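Local atomic coordinates of GDSL-like protein (Roseburia intestinalis L1-82, PDB entry 6HFZ), a protein that removes acetyl groups from acetylated mannans as a two-domain esterase of the GDSL (SGNH hydrolase) family, and may also act on acetylated xylan. Residues N233-S238 against L332-E337; H251-D256 against V348-T353; D278-D283 against F361-V366; V303-V308 against E313-L318. One frame throughout, in Å; residues are numbered along the deposited sequence.

The four contacts follow the C-terminal part of the chain, where two antiparallel sheets face each other as a beta sandwich. Contacts 2 and 3 are both buried between the layers, their centres about 7 Å apart: contact 3 joins strands of opposite sheets, and contact 2 packs a loop phenylalanine against a strand. Contact 4, centred about 11 Å from contact 3 and 12 Å from contact 2, is the hairpin edging the five-stranded sheet. Its segments are nested inside the loops closed by the other three, which interleave along the sequence. Contact 1, about 17 Å from the centres of contacts 3 and 4, is where the sandwich adjoins the esterase domain of this two-domain enzyme.

Contact 1 of 4, residues N233-S238 against L332-E337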
loop_
_atom_site.group_PDB
_atom_site.type_symbol
_atom_site.label_atom_id
_atom_site.label_comp_id
_atom_site.label_asym_id
_atom_site.label_seq_id
_atom_site.Cartn_x
_atom_site.Cartn_y
_atom_site.Cartn_z
ATOM N N ASN A 233 12.048 -3.963 -12.362
ATOM C CA ASN A 233 12.124 -2.957 -11.334
ATOM C C ASN A 233 11.852 -1.554 -11.904
ATOM O O ASN A 233 12.506 -0.599 -11.526
ATOM C CB ASN A 233 13.458 -3.000 -10.603
ATOM C CG ASN A 233 13.505 -2.068 -9.426
ATOM O OD1 ASN A 233 12.542 -1.994 -8.648
ATOM N ND2 ASN A 233 14.604 -1.325 -9.316
ATOM N N THR A 234 10.835 -1.429 -12.764
ATOM C CA THR A 234 10.549 -0.151 -13.412
ATOM C C THR A 234 9.614 0.754 -12.590
ATOM O O THR A 234 9.121 1.756 -13.131
ATOM C CB THR A 234 10.057 -0.382 -14.847
ATOM O OG1 THR A 234 8.784 -0.999 -14.887
ATOM C CG2 THR A 234 11.019 -1.218 -15.663
ATOM N N TYR A 235 9.323 0.411 -11.324
ATOM C CA TYR A 235 8.426 1.236 -10.476
ATOM C C TYR A 235 9.184 1.866 -9.300
ATOM O O TYR A 235 8.596 2.668 -8.582
ATOM C CB TYR A 235 7.193 0.460 -9.995
ATOM C CG TYR A 235 6.201 0.168 -11.089
ATOM C CD1 TYR A 235 6.304 -0.980 -11.837
ATOM C CD2 TYR A 235 5.175 1.053 -11.415
ATOM C CE1 TYR A 235 5.410 -1.262 -12.853
ATOM C CE2 TYR A 235 4.250 0.773 -12.402
ATOM C CZ TYR A 235 4.373 -0.393 -13.125
ATOM O OH TYR A 235 3.520 -0.685 -14.150
ATOM N N GLU A 236 10.483 1.584 -9.135
ATOM C CA GLU A 236 11.220 2.111 -8.001
ATOM C C GLU A 236 11.204 3.643 -7.962
ATOM O O GLU A 236 11.108 4.240 -6.878
ATOM C CB GLU A 236 12.650 1.591 -7.918
ATOM C CG GLU A 236 13.286 1.822 -6.542
ATOM C CD GLU A 236 14.729 1.346 -6.332
ATOM O OE1 GLU A 236 15.360 1.798 -5.338
ATOM O OE2 GLU A 236 15.203 0.533 -7.151
ATOM N N LYS A 237 11.337 4.284 -9.118
ATOM C CA LYS A 237 11.069 5.698 -9.219
ATOM C C LYS A 237 9.623 5.848 -9.707
ATOM O O LYS A 237 9.310 5.485 -10.826
ATOM C CB LYS A 237 12.078 6.376 -10.160
ATOM C CG LYS A 237 11.833 7.869 -10.254
ATOM C CD LYS A 237 12.900 8.717 -10.931
ATOM C CE LYS A 237 12.519 10.188 -10.844
ATOM N NZ LYS A 237 12.986 10.944 -12.034
ATOM N N SER A 238 8.743 6.321 -8.834
ATOM C CA SER A 238 7.325 6.476 -9.120
ATOM C C SER A 238 6.897 7.858 -8.640
ATOM O O SER A 238 6.957 8.127 -7.451
ATOM C CB SER A 238 6.467 5.396 -8.465
ATOM O OG SER A 238 6.587 4.126 -9.099
ATOM N N LEU A 332 -6.600 2.686 -9.088
ATOM C CA LEU A 332 -5.328 2.937 -9.785
ATOM C C LEU A 332 -5.253 1.981 -10.972
ATOM O O LEU A 332 -5.170 0.760 -10.760
ATOM C CB LEU A 332 -4.163 2.739 -8.823
ATOM C CG LEU A 332 -2.789 3.226 -9.285
ATOM C CD1 LEU A 332 -1.861 3.416 -8.100
ATOM C CD2 LEU A 332 -2.162 2.303 -10.312
ATOM N N ASP A 333 -5.270 2.530 -12.181
ATOM C CA ASP A 333 -5.260 1.731 -13.399
ATOM C C ASP A 333 -3.937 1.938 -14.101
ATOM O O ASP A 333 -3.491 3.106 -14.326
ATOM C CB ASP A 333 -6.407 2.073 -14.348
ATOM C CG ASP A 333 -7.817 1.699 -13.937
ATOM O OD1 ASP A 333 -7.993 0.754 -13.147
ATOM O OD2 ASP A 333 -8.761 2.315 -14.504
ATOM N N THR A 334 -3.299 0.834 -14.503
ATOM C CA THR A 334 -2.043 0.953 -15.239
ATOM C C THR A 334 -2.379 1.143 -16.719
ATOM O O THR A 334 -3.119 0.315 -17.258
ATOM C CB THR A 334 -1.105 -0.250 -15.036
ATOM O OG1 THR A 334 -0.794 -0.383 -13.647
ATOM C CG2 THR A 334 0.194 -0.088 -15.803
ATOM N N ILE A 335 -1.902 2.236 -17.327
ATOM C CA ILE A 335 -2.315 2.627 -18.709
ATOM C C ILE A 335 -1.237 2.236 -19.720
ATOM O O ILE A 335 -1.581 1.767 -20.817
ATOM C CB ILE A 335 -2.664 4.131 -18.788
ATOM C CG1 ILE A 335 -3.731 4.536 -17.773
ATOM C CG2 ILE A 335 -3.096 4.510 -20.187
ATOM C CD1 ILE A 335 -4.942 3.655 -17.776
ATOM N N LEU A 336 0.026 2.517 -19.388
ATOM C CA LEU A 336 1.211 2.188 -20.171
ATOM C C LEU A 336 2.156 1.419 -19.253
ATOM O O LEU A 336 2.448 1.911 -18.162
ATOM C CB LEU A 336 1.929 3.458 -20.642
ATOM C CG LEU A 336 3.169 3.225 -21.514
ATOM C CD1 LEU A 336 2.775 2.529 -22.824
ATOM C CD2 LEU A 336 3.912 4.515 -21.791
ATOM N N GLU A 337 2.666 0.275 -19.723
ATOM C CA GLU A 337 3.678 -0.448 -18.972
ATOM C C GLU A 337 4.827 -0.895 -19.900
ATOM O O GLU A 337 4.593 -1.458 -20.976
ATOM C CB GLU A 337 3.057 -1.649 -18.265
ATOM C CG GLU A 337 4.046 -2.345 -17.345
ATOM C CD GLU A 337 3.449 -3.390 -16.418
ATOM O OE1 GLU A 337 2.883 -4.384 -16.918
ATOM O OE2 GLU A 337 3.590 -3.216 -15.194
#
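Tyr235 reaches across to Glu337 and makes the sole hydrogen bond between residues 233-238 and 332-337. The phenol OH donates to Glu337 OE2 at 2.7 Å. The acceptor lies at the edge of the ring, in its plane, whereas the hydroxyl meets the carboxylate on its anti side and 29° out of the carboxylate plane. The two flat groups are steeply turned against each other, with 73° between their planes. Glu337 extends fully to get there, CG trans to the backbone N. His116 ND1 hydrogen-bonds to the same OE2, which is thus gripped by two partners, and the His116 ring meets that of Tyr235 with the planes at about 90°.

Beyond that bond there is only loose packing: the methyl CG2 of Thr334 sits 3.8 Å from Tyr235 OH, while Thr334 OG1 turns to Gln85 NE2.

Within residues 233-238 a further polar bond closes the turn around Tyr235. Asn233 ND2 gives a nearly straight bond of 2.9 Å to the anti lone pair of Glu236 OE2, an oxygen that also forms a salt bridge with Arg126.

On the opposing segment Ile335 and Leu336 share Ile289 as their partner on strand 288-295, a classic beta bulge just before the strand gives way to the loop carrying Glu337. With Gln85 on helix 84-96 and His116 on helix 115-129 closing round it, the arrangement is a polar interdomain junction, where the end of a sandwich strand and the segment entering strand 237-241 meet helices of the SGNH-hydrolase domain.

Contact 2 of 4, residues H251-D256 against V348-T353; sequences HGFVAD and VRLTET
The backbones of residues 251-256 and 348-353 share no hydrogen bond; their nearest CA atoms, those of Phe253 and Arg349, are 8.6 Å apart, and the Phe253 side chain crosses between them. The Phe253 CB is directed toward strand 342-352, and the ring touches the branched side chains of Val348 and Leu350, either side of Arg349 in the chain, whose own CB is directed away.

The end of the ring does the touching. Phe253 CZ packs 3.6 Å from Leu350 CD1, and the neighbouring CE1 lies only slightly farther from the same methyl, at 3.8 Å, so the Leu350 methyl meets the ring obliquely near CZ and CE1. Val348 approaches that corner at about a right angle: its CG1, held trans to the backbone N (chi1 179°), is 4.1 Å from Phe253 CZ. The backbone takes a small part as well, with Val348 O 3.9 Å from Phe253 CE1. The contact is purely van der Waals and all three residues are buried.

Gly252, just before the phenylalanine, adopts a positive phi of 122° that favours glycine and lets the chain turn out of strand 249-251, in the five-stranded sheet, into strand 254-255 of the other sheet. Phe253 packs between the two layers at this crossing. Around its ring gather Trp271 and Ala273 of strand 271-273, Ile280 of strand 279-286, and Phe361 and Leu363 of strand 361-370.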
loop_
_atom_site.group_PDB
_atom_site.type_symbol
_atom_site.label_atom_id
_atom_site.label_comp_id
_atom_site.label_asym_id
_atom_site.label_seq_id
_atom_site.Cartn_x
_atom_site.Cartn_y
_atom_site.Cartn_z
ATOM N N HIS A 251 -8.517 22.528 -18.848
ATOM C CA HIS A 251 -9.543 23.000 -19.776
ATOM C C HIS A 251 -10.890 22.441 -19.331
ATOM O O HIS A 251 -11.518 21.645 -20.032
ATOM C CB HIS A 251 -9.241 22.583 -21.223
ATOM C CG HIS A 251 -7.901 23.012 -21.724
ATOM N ND1 HIS A 251 -7.610 24.336 -22.028
ATOM C CD2 HIS A 251 -6.786 22.300 -21.999
ATOM C CE1 HIS A 251 -6.383 24.421 -22.484
ATOM N NE2 HIS A 251 -5.848 23.182 -22.464
ATOM N N GLY A 252 -11.325 22.836 -18.128
ATOM C CA GLY A 252 -12.578 22.374 -17.559
ATOM C C GLY A 252 -12.391 21.695 -16.212
ATOM O O GLY A 252 -13.159 21.925 -15.286
ATOM N N PHE A 253 -11.373 20.839 -16.103
ATOM C CA PHE A 253 -10.959 20.296 -14.765
ATOM C C PHE A 253 -10.487 21.469 -13.897
ATOM O O PHE A 253 -9.952 22.431 -14.400
ATOM C CB PHE A 253 -9.864 19.233 -14.922
ATOM C CG PHE A 253 -10.373 17.830 -15.069
ATOM C CD1 PHE A 253 -10.735 17.323 -16.306
ATOM C CD2 PHE A 253 -10.471 17.007 -13.964
ATOM C CE1 PHE A 253 -11.209 16.027 -16.429
ATOM C CE2 PHE A 253 -10.910 15.697 -14.089
ATOM C CZ PHE A 253 -11.267 15.203 -15.325
ATOM N N VAL A 254 -10.767 21.406 -12.600
ATOM C CA VAL A 254 -10.389 22.475 -11.671
ATOM C C VAL A 254 -9.644 21.851 -10.480
ATOM O O VAL A 254 -10.093 20.848 -9.903
ATOM C CB VAL A 254 -11.635 23.269 -11.226
ATOM C CG1 VAL A 254 -12.804 22.374 -10.862
ATOM C CG2 VAL A 254 -11.341 24.202 -10.070
ATOM N N ALA A 255 -8.535 22.470 -10.087
ATOM C CA ALA A 255 -7.771 21.984 -8.954
ATOM C C ALA A 255 -8.609 22.030 -7.669
ATOM O O ALA A 255 -9.335 23.022 -7.431
ATOM C CB ALA A 255 -6.539 22.820 -8.807
ATOM N N ASP A 256 -8.463 20.996 -6.823
ATOM C CA ASP A 256 -9.051 20.931 -5.499
ATOM C C ASP A 256 -7.954 21.401 -4.537
ATOM O O ASP A 256 -6.987 20.708 -4.349
ATOM C CB ASP A 256 -9.562 19.520 -5.177
ATOM C CG ASP A 256 -9.885 19.275 -3.711
ATOM O OD1 ASP A 256 -10.139 20.283 -2.967
ATOM O OD2 ASP A 256 -9.910 18.105 -3.309
ATOM N N VAL A 348 -6.776 13.660 -19.902
ATOM C CA VAL A 348 -7.982 13.061 -19.374
ATOM C C VAL A 348 -9.152 13.986 -19.752
ATOM O O VAL A 348 -9.035 15.180 -19.576
ATOM C CB VAL A 348 -7.862 12.878 -17.849
ATOM C CG1 VAL A 348 -9.123 12.267 -17.270
ATOM C CG2 VAL A 348 -6.631 12.047 -17.490
ATOM N N ARG A 349 -10.237 13.410 -20.269
ATOM C CA ARG A 349 -11.408 14.155 -20.752
ATOM C C ARG A 349 -12.674 13.463 -20.257
ATOM O O ARG A 349 -12.778 12.267 -20.356
ATOM C CB ARG A 349 -11.446 14.109 -22.292
ATOM C CG ARG A 349 -12.502 15.002 -22.933
ATOM C CD ARG A 349 -12.331 15.082 -24.474
ATOM N NE ARG A 349 -13.397 15.911 -25.077
ATOM C CZ ARG A 349 -13.276 17.213 -25.338
ATOM N NH1 ARG A 349 -12.114 17.812 -25.171
ATOM N NH2 ARG A 349 -14.299 17.910 -25.800
ATOM N N LEU A 350 -13.697 14.227 -19.859
ATOM C CA LEU A 350 -14.970 13.623 -19.506
ATOM C C LEU A 350 -15.763 13.300 -20.777
ATOM O O LEU A 350 -15.844 14.155 -21.666
ATOM C CB LEU A 350 -15.737 14.600 -18.612
ATOM C CG LEU A 350 -15.758 14.271 -17.119
ATOM C CD1 LEU A 350 -14.398 14.013 -16.544
ATOM C CD2 LEU A 350 -16.480 15.330 -16.312
ATOM N N THR A 351 -16.274 12.068 -20.852
ATOM C CA THR A 351 -17.002 11.531 -22.035
ATOM C C THR A 351 -18.486 11.266 -21.764
ATOM O O THR A 351 -19.271 11.256 -22.732
ATOM C CB THR A 351 -16.332 10.252 -22.546
ATOM O OG1 THR A 351 -16.389 9.256 -21.521
ATOM C CG2 THR A 351 -14.894 10.482 -22.941
ATOM N N GLU A 352 -18.886 11.002 -20.512
ATOM C CA GLU A 352 -20.313 10.780 -20.147
ATOM C C GLU A 352 -20.614 11.521 -18.832
ATOM O O GLU A 352 -19.806 11.511 -17.898
ATOM C CB GLU A 352 -20.677 9.294 -19.983
ATOM C CG GLU A 352 -20.243 8.394 -21.141
ATOM C CD GLU A 352 -20.494 6.901 -20.932
ATOM O OE1 GLU A 352 -19.712 6.070 -21.484
ATOM O OE2 GLU A 352 -21.485 6.558 -20.223
ATOM N N THR A 353 -21.743 12.227 -18.806
ATOM C CA THR A 353 -22.293 12.879 -17.637
ATOM C C THR A 353 -23.789 12.587 -17.573
ATOM O O THR A 353 -24.373 12.138 -18.571
ATOM C CB THR A 353 -22.074 14.397 -17.619
ATOM O OG1 THR A 353 -22.712 15.003 -18.761
ATOM C CG2 THR A 353 -20.597 14.726 -17.528
#

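Contact 3 of 4, residues D278-D283 against F361-V366; sequences DSITLD and FYLVSV
Ile280 meets Leu363 tip to tip, methyl against methyl, with Ile280 CG2 3.7 Å from Leu363 CD2. This is the facing-layer packing of a beta sandwich: strand 279-286 belongs to the five-stranded antiparallel sheet and strand 361-370 to the opposite one. No hydrogen bond joins residues 278-283 to 361-366, and the backbones stand well apart, Ile280 CA lying 9.7 Å from Leu363 CA.

The torsions explain which branches touch. In Ile280 the longer branch, CG1, is trans to the backbone N (chi1 -178°), which leaves CG2 in the crowded position between N and the carbonyl carbon and pointing at the other sheet. Leu363 likewise extends with CG trans to its N and offers one methyl.

A second apolar pair follows along the strands, where Leu282 faces Val366 and the CA of Leu282 and the CA of Val366 are 8.2 Å apart. The step is two residues on one strand but three on the other. A classic beta bulge accounts for this: Val364 and Ser365 both stand opposite Gln292 on the neighbouring strand 288-295, and the extra residue brings Val366 round to the interior while the Ser365 side chain starts away from it, its OG bonding to Gln292 OE1.

Trp271 packs on both Ile280 and Leu282, and Val291 and Ile289 of strand 288-295 lie beside Leu363 and Val366. At the second pair the fork of Leu282 straddles a single methyl, with Leu282 CD1 and Leu282 CD2 each 4.0 Å from Val366 CG2.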
loop_
_atom_site.group_PDB
_atom_site.type_symbol
_atom_site.label_atom_id
_atom_site.label_comp_id
_atom_site.label_asym_id
_atom_site.label_seq_id
_atom_site.Cartn_x
_atom_site.Cartn_y
_atom_site.Cartn_z
ATOM N N ASP A 278 -14.930 18.452 -20.352
ATOM C CA ASP A 278 -13.913 18.977 -19.447
ATOM C C ASP A 278 -12.648 18.116 -19.584
ATOM O O ASP A 278 -12.739 16.912 -19.559
ATOM C CB ASP A 278 -14.404 18.913 -17.995
ATOM C CG ASP A 278 -15.462 19.950 -17.625
ATOM O OD1 ASP A 278 -15.679 20.888 -18.447
ATOM O OD2 ASP A 278 -16.043 19.846 -16.499
ATOM N N SER A 279 -11.475 18.738 -19.654
ATOM C CA SER A 279 -10.227 18.004 -19.885
ATOM C C SER A 279 -9.077 18.657 -19.118
ATOM O O SER A 279 -9.178 19.791 -18.563
ATOM C CB SER A 279 -9.899 17.889 -21.342
ATOM O OG SER A 279 -9.933 19.149 -21.958
ATOM N N ILE A 280 -7.958 17.935 -19.111
ATOM C CA ILE A 280 -6.723 18.331 -18.481
ATOM C C ILE A 280 -5.582 17.629 -19.224
ATOM O O ILE A 280 -5.780 16.516 -19.696
ATOM C CB ILE A 280 -6.765 17.964 -16.984
ATOM C CG1 ILE A 280 -5.487 18.399 -16.255
ATOM C CG2 ILE A 280 -7.043 16.472 -16.822
ATOM C CD1 ILE A 280 -5.530 18.100 -14.739
ATOM N N THR A 281 -4.456 18.311 -19.371
ATOM C CA THR A 281 -3.257 17.762 -20.024
ATOM C C THR A 281 -2.081 17.887 -19.046
ATOM O O THR A 281 -1.944 18.886 -18.278
ATOM C CB THR A 281 -2.962 18.443 -21.369
ATOM O OG1 THR A 281 -2.727 19.821 -21.095
ATOM C CG2 THR A 281 -4.094 18.299 -22.358
ATOM N N LEU A 282 -1.272 16.824 -19.019
ATOM C CA LEU A 282 -0.121 16.686 -18.175
ATOM C C LEU A 282 1.034 16.158 -19.012
ATOM O O LEU A 282 0.819 15.289 -19.841
ATOM C CB LEU A 282 -0.381 15.643 -17.078
ATOM C CG LEU A 282 -1.611 15.832 -16.206
ATOM C CD1 LEU A 282 -2.818 15.091 -16.725
ATOM C CD2 LEU A 282 -1.303 15.415 -14.768
ATOM N N ASP A 283 2.243 16.618 -18.682
ATOM C CA ASP A 283 3.497 16.035 -19.096
ATOM C C ASP A 283 3.966 15.058 -18.011
ATOM O O ASP A 283 4.124 15.448 -16.863
ATOM C CB ASP A 283 4.582 17.109 -19.249
ATOM C CG ASP A 283 4.351 18.099 -20.385
ATOM O OD1 ASP A 283 3.568 17.775 -21.297
ATOM O OD2 ASP A 283 4.967 19.191 -20.344
ATOM N N PHE A 361 -16.428 13.898 -11.240
ATOM C CA PHE A 361 -15.289 13.006 -11.413
ATOM C C PHE A 361 -14.120 13.575 -10.583
ATOM O O PHE A 361 -13.904 14.765 -10.604
ATOM C CB PHE A 361 -14.956 12.903 -12.903
ATOM C CG PHE A 361 -13.958 11.827 -13.224
ATOM C CD1 PHE A 361 -12.597 12.052 -13.067
ATOM C CD2 PHE A 361 -14.391 10.571 -13.636
ATOM C CE1 PHE A 361 -11.684 11.035 -13.348
ATOM C CE2 PHE A 361 -13.479 9.538 -13.821
ATOM C CZ PHE A 361 -12.128 9.788 -13.722
ATOM N N TYR A 362 -13.390 12.723 -9.837
ATOM C CA TYR A 362 -12.187 13.168 -9.081
ATOM C C TYR A 362 -10.950 12.469 -9.670
ATOM O O TYR A 362 -10.763 11.273 -9.481
ATOM C CB TYR A 362 -12.323 12.901 -7.567
ATOM C CG TYR A 362 -11.374 13.774 -6.763
ATOM C CD1 TYR A 362 -10.011 13.560 -6.795
ATOM C CD2 TYR A 362 -11.844 14.853 -6.013
ATOM C CE1 TYR A 362 -9.133 14.408 -6.124
ATOM C CE2 TYR A 362 -10.994 15.671 -5.281
ATOM C CZ TYR A 362 -9.632 15.466 -5.367
ATOM O OH TYR A 362 -8.785 16.314 -4.703
ATOM N N LEU A 363 -10.089 13.248 -10.318
ATOM C CA LEU A 363 -8.781 12.795 -10.805
ATOM C C LEU A 363 -7.743 13.076 -9.709
ATOM O O LEU A 363 -7.437 14.221 -9.378
ATOM C CB LEU A 363 -8.483 13.531 -12.118
ATOM C CG LEU A 363 -7.147 13.203 -12.767
ATOM C CD1 LEU A 363 -7.052 11.717 -13.168
ATOM C CD2 LEU A 363 -6.910 14.077 -13.991
ATOM N N VAL A 364 -7.229 12.005 -9.075
ATOM C CA VAL A 364 -6.363 12.168 -7.934
ATOM C C VAL A 364 -4.919 12.427 -8.403
ATOM O O VAL A 364 -4.230 13.324 -7.919
ATOM C CB VAL A 364 -6.442 10.955 -6.991
ATOM C CG1 VAL A 364 -5.404 11.052 -5.864
ATOM C CG2 VAL A 364 -7.865 10.736 -6.467
ATOM N N SER A 365 -4.401 11.641 -9.356
ATOM C CA SER A 365 -3.031 11.778 -9.782
ATOM C C SER A 365 -2.833 11.070 -11.117
ATOM O O SER A 365 -3.599 10.175 -11.446
ATOM C CB SER A 365 -2.020 11.192 -8.784
ATOM O OG SER A 365 -1.934 9.747 -8.888
ATOM N N VAL A 366 -1.775 11.472 -11.842
ATOM C CA VAL A 366 -1.189 10.564 -12.871
ATOM C C VAL A 366 0.226 10.215 -12.423
ATOM O O VAL A 366 0.998 11.098 -12.005
ATOM C CB VAL A 366 -1.186 11.211 -14.272
ATOM C CG1 VAL A 366 -0.578 10.251 -15.299
ATOM C CG2 VAL A 366 -2.591 11.657 -14.676
#

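Contact 4 of 4, residues V303-V308 against E313-L318; sequences VAEIIV and EHAVRL
Ile306 and Val316 run alongside each other on the inward face of a beta hairpin, with Ile306 CG2 3.9 Å from Val316 CB. The same Ile306 CG2 also lies 3.9 Å from Leu318 CD2, so one methyl serves two residues of the partner strand. Ala304 CB lies 4.5 Å from Leu318 CB.

Two antiparallel hydrogen-bonded pairs tie the backbones. Ala304 N donates to Leu318 O at 2.8 Å, almost straight at 175°, and Leu318 N returns a bond to Ala304 O; Ile306 and Val316 exchange an equivalent pair, with Ile306 N 3.0 Å from Val316 O. Between them Glu305 and Arg317 form a non-hydrogen-bonded pair, where Glu305 CA brings a CA-H...O contact to Val316 O at 3.2 Å.

On the outward face the Arg317 chain, kinked twice beyond CG, bends so that its guanidinium lies across Val303 at a slant. Val303 CG1 lies over one face of the guanidinium, 3.7 Å above its plane and off-centre, near the outer atoms of the group. Its charge has two partners beyond residues 303-308 and 313-318: Glu352 on strand 342-352 forms a salt bridge with NH2, and Asp319, two residues on in the same strand, with NH1. Nearer the turn, Ala315 CB sits 3.6 Å from Glu305 OE1, and a water accepts from Val308 N and reaches His314 O weakly.

Strand 316-319 is the outermost of its sheet, while strand 303-308 pairs on its far side with strand 342-352. Ile306 and Val316 pack on Ile335 of strand 329-336, and Ile306 and Leu318 on Val291 of strand 288-295.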
loop_
_atom_site.group_PDB
_atom_site.type_symbol
_atom_site.label_atom_id
_atom_site.label_comp_id
_atom_site.label_asym_id
_atom_site.label_seq_id
_atom_site.Cartn_x
_atom_site.Cartn_y
_atom_site.Cartn_z
ATOM N N VAL A 303 -18.080 9.487 -16.492
ATOM C CA VAL A 303 -17.112 8.609 -17.119
ATOM C C VAL A 303 -16.118 9.491 -17.850
ATOM O O VAL A 303 -16.523 10.490 -18.456
ATOM C CB VAL A 303 -17.787 7.616 -18.080
ATOM C CG1 VAL A 303 -16.758 6.716 -18.742
ATOM C CG2 VAL A 303 -18.873 6.793 -17.368
ATOM N N ALA A 304 -14.831 9.157 -17.743
ATOM C CA ALA A 304 -13.774 9.840 -18.481
ATOM C C ALA A 304 -13.016 8.839 -19.351
ATOM O O ALA A 304 -13.201 7.643 -19.210
ATOM C CB ALA A 304 -12.836 10.528 -17.522
ATOM N N GLU A 305 -12.110 9.369 -20.169
ATOM C CA GLU A 305 -11.141 8.599 -20.916
ATOM C C GLU A 305 -9.768 9.249 -20.703
ATOM O O GLU A 305 -9.631 10.499 -20.489
ATOM C CB GLU A 305 -11.548 8.512 -22.390
ATOM C CG GLU A 305 -11.243 9.766 -23.190
ATOM C CD GLU A 305 -11.752 9.790 -24.634
ATOM O OE1 GLU A 305 -12.068 8.684 -25.173
ATOM O OE2 GLU A 305 -11.870 10.923 -25.203
ATOM N N ILE A 306 -8.730 8.412 -20.698
ATOM C CA ILE A 306 -7.357 8.847 -20.625
ATOM C C ILE A 306 -6.637 8.375 -21.909
ATOM O O ILE A 306 -6.829 7.238 -22.354
ATOM C CB ILE A 306 -6.672 8.316 -19.340
ATOM C CG1 ILE A 306 -5.242 8.829 -19.225
ATOM C CG2 ILE A 306 -6.746 6.804 -19.226
ATOM C CD1 ILE A 306 -4.672 8.738 -17.828
ATOM N N ILE A 307 -5.864 9.294 -22.492
ATOM C CA ILE A 307 -5.193 9.137 -23.734
ATOM C C ILE A 307 -3.726 9.473 -23.519
ATOM O O ILE A 307 -3.396 10.502 -22.935
ATOM C CB ILE A 307 -5.806 10.070 -24.788
ATOM C CG1 ILE A 307 -7.285 9.755 -25.021
ATOM C CG2 ILE A 307 -5.006 10.001 -26.087
ATOM C CD1 ILE A 307 -7.974 10.731 -25.957
ATOM N N VAL A 308 -2.834 8.608 -24.017
ATOM C CA VAL A 308 -1.427 8.810 -23.852
ATOM C C VAL A 308 -0.838 9.054 -25.254
ATOM O O VAL A 308 -1.100 8.243 -26.150
ATOM C CB VAL A 308 -0.767 7.624 -23.127
ATOM C CG1 VAL A 308 0.737 7.767 -23.035
ATOM C CG2 VAL A 308 -1.343 7.464 -21.736
ATOM N N GLU A 313 -7.330 6.422 -30.319
ATOM C CA GLU A 313 -8.051 5.241 -30.757
ATOM C C GLU A 313 -7.920 4.143 -29.690
ATOM O O GLU A 313 -8.704 3.195 -29.696
ATOM C CB GLU A 313 -7.555 4.763 -32.132
ATOM C CG GLU A 313 -7.845 5.725 -33.277
ATOM C CD GLU A 313 -9.301 5.809 -33.729
ATOM O OE1 GLU A 313 -10.124 5.035 -33.210
ATOM O OE2 GLU A 313 -9.618 6.652 -34.606
ATOM N N HIS A 314 -6.944 4.285 -28.785
ATOM C CA HIS A 314 -6.709 3.319 -27.673
ATOM C C HIS A 314 -6.849 3.948 -26.268
ATOM O O HIS A 314 -6.213 3.488 -25.298
ATOM C CB HIS A 314 -5.331 2.687 -27.849
ATOM C CG HIS A 314 -5.268 1.875 -29.094
ATOM N ND1 HIS A 314 -4.646 2.337 -30.241
ATOM C CD2 HIS A 314 -5.816 0.674 -29.396
ATOM C CE1 HIS A 314 -4.767 1.426 -31.191
ATOM N NE2 HIS A 314 -5.479 0.395 -30.697
ATOM N N ALA A 315 -7.717 4.957 -26.143
ATOM C CA ALA A 315 -8.096 5.519 -24.898
ATOM C C ALA A 315 -8.595 4.419 -23.942
ATOM O O ALA A 315 -9.245 3.449 -24.364
ATOM C CB ALA A 315 -9.172 6.560 -25.131
ATOM N N VAL A 316 -8.300 4.583 -22.641
ATOM C CA VAL A 316 -8.841 3.763 -21.597
ATOM C C VAL A 316 -9.966 4.520 -20.895
ATOM O O VAL A 316 -9.803 5.673 -20.476
ATOM C CB VAL A 316 -7.764 3.310 -20.597
ATOM C CG1 VAL A 316 -8.337 2.551 -19.421
ATOM C CG2 VAL A 316 -6.695 2.505 -21.307
ATOM N N ARG A 317 -11.075 3.803 -20.708
ATOM C CA ARG A 317 -12.262 4.266 -20.022
ATOM C C ARG A 317 -12.059 4.226 -18.509
ATOM O O ARG A 317 -11.741 3.175 -17.912
ATOM C CB ARG A 317 -13.467 3.384 -20.343
ATOM C CG ARG A 317 -14.760 3.872 -19.708
ATOM C CD ARG A 317 -15.637 2.758 -19.176
ATOM N NE ARG A 317 -16.771 2.539 -20.037
ATOM C CZ ARG A 317 -17.884 3.251 -20.016
ATOM N NH1 ARG A 317 -18.678 3.270 -18.956
ATOM N NH2 ARG A 317 -18.147 4.007 -21.054
ATOM N N LEU A 318 -12.291 5.377 -17.890
ATOM C CA LEU A 318 -12.253 5.522 -16.419
ATOM C C LEU A 318 -13.695 5.818 -15.974
ATOM O O LEU A 318 -14.220 6.975 -16.124
ATOM C CB LEU A 318 -11.287 6.625 -15.995
ATOM C CG LEU A 318 -9.925 6.691 -16.681
ATOM C CD1 LEU A 318 -9.138 7.894 -16.129
ATOM C CD2 LEU A 318 -9.145 5.408 -16.446
HETATM O O HOH W 1 -4.096 6.248 -25.273
#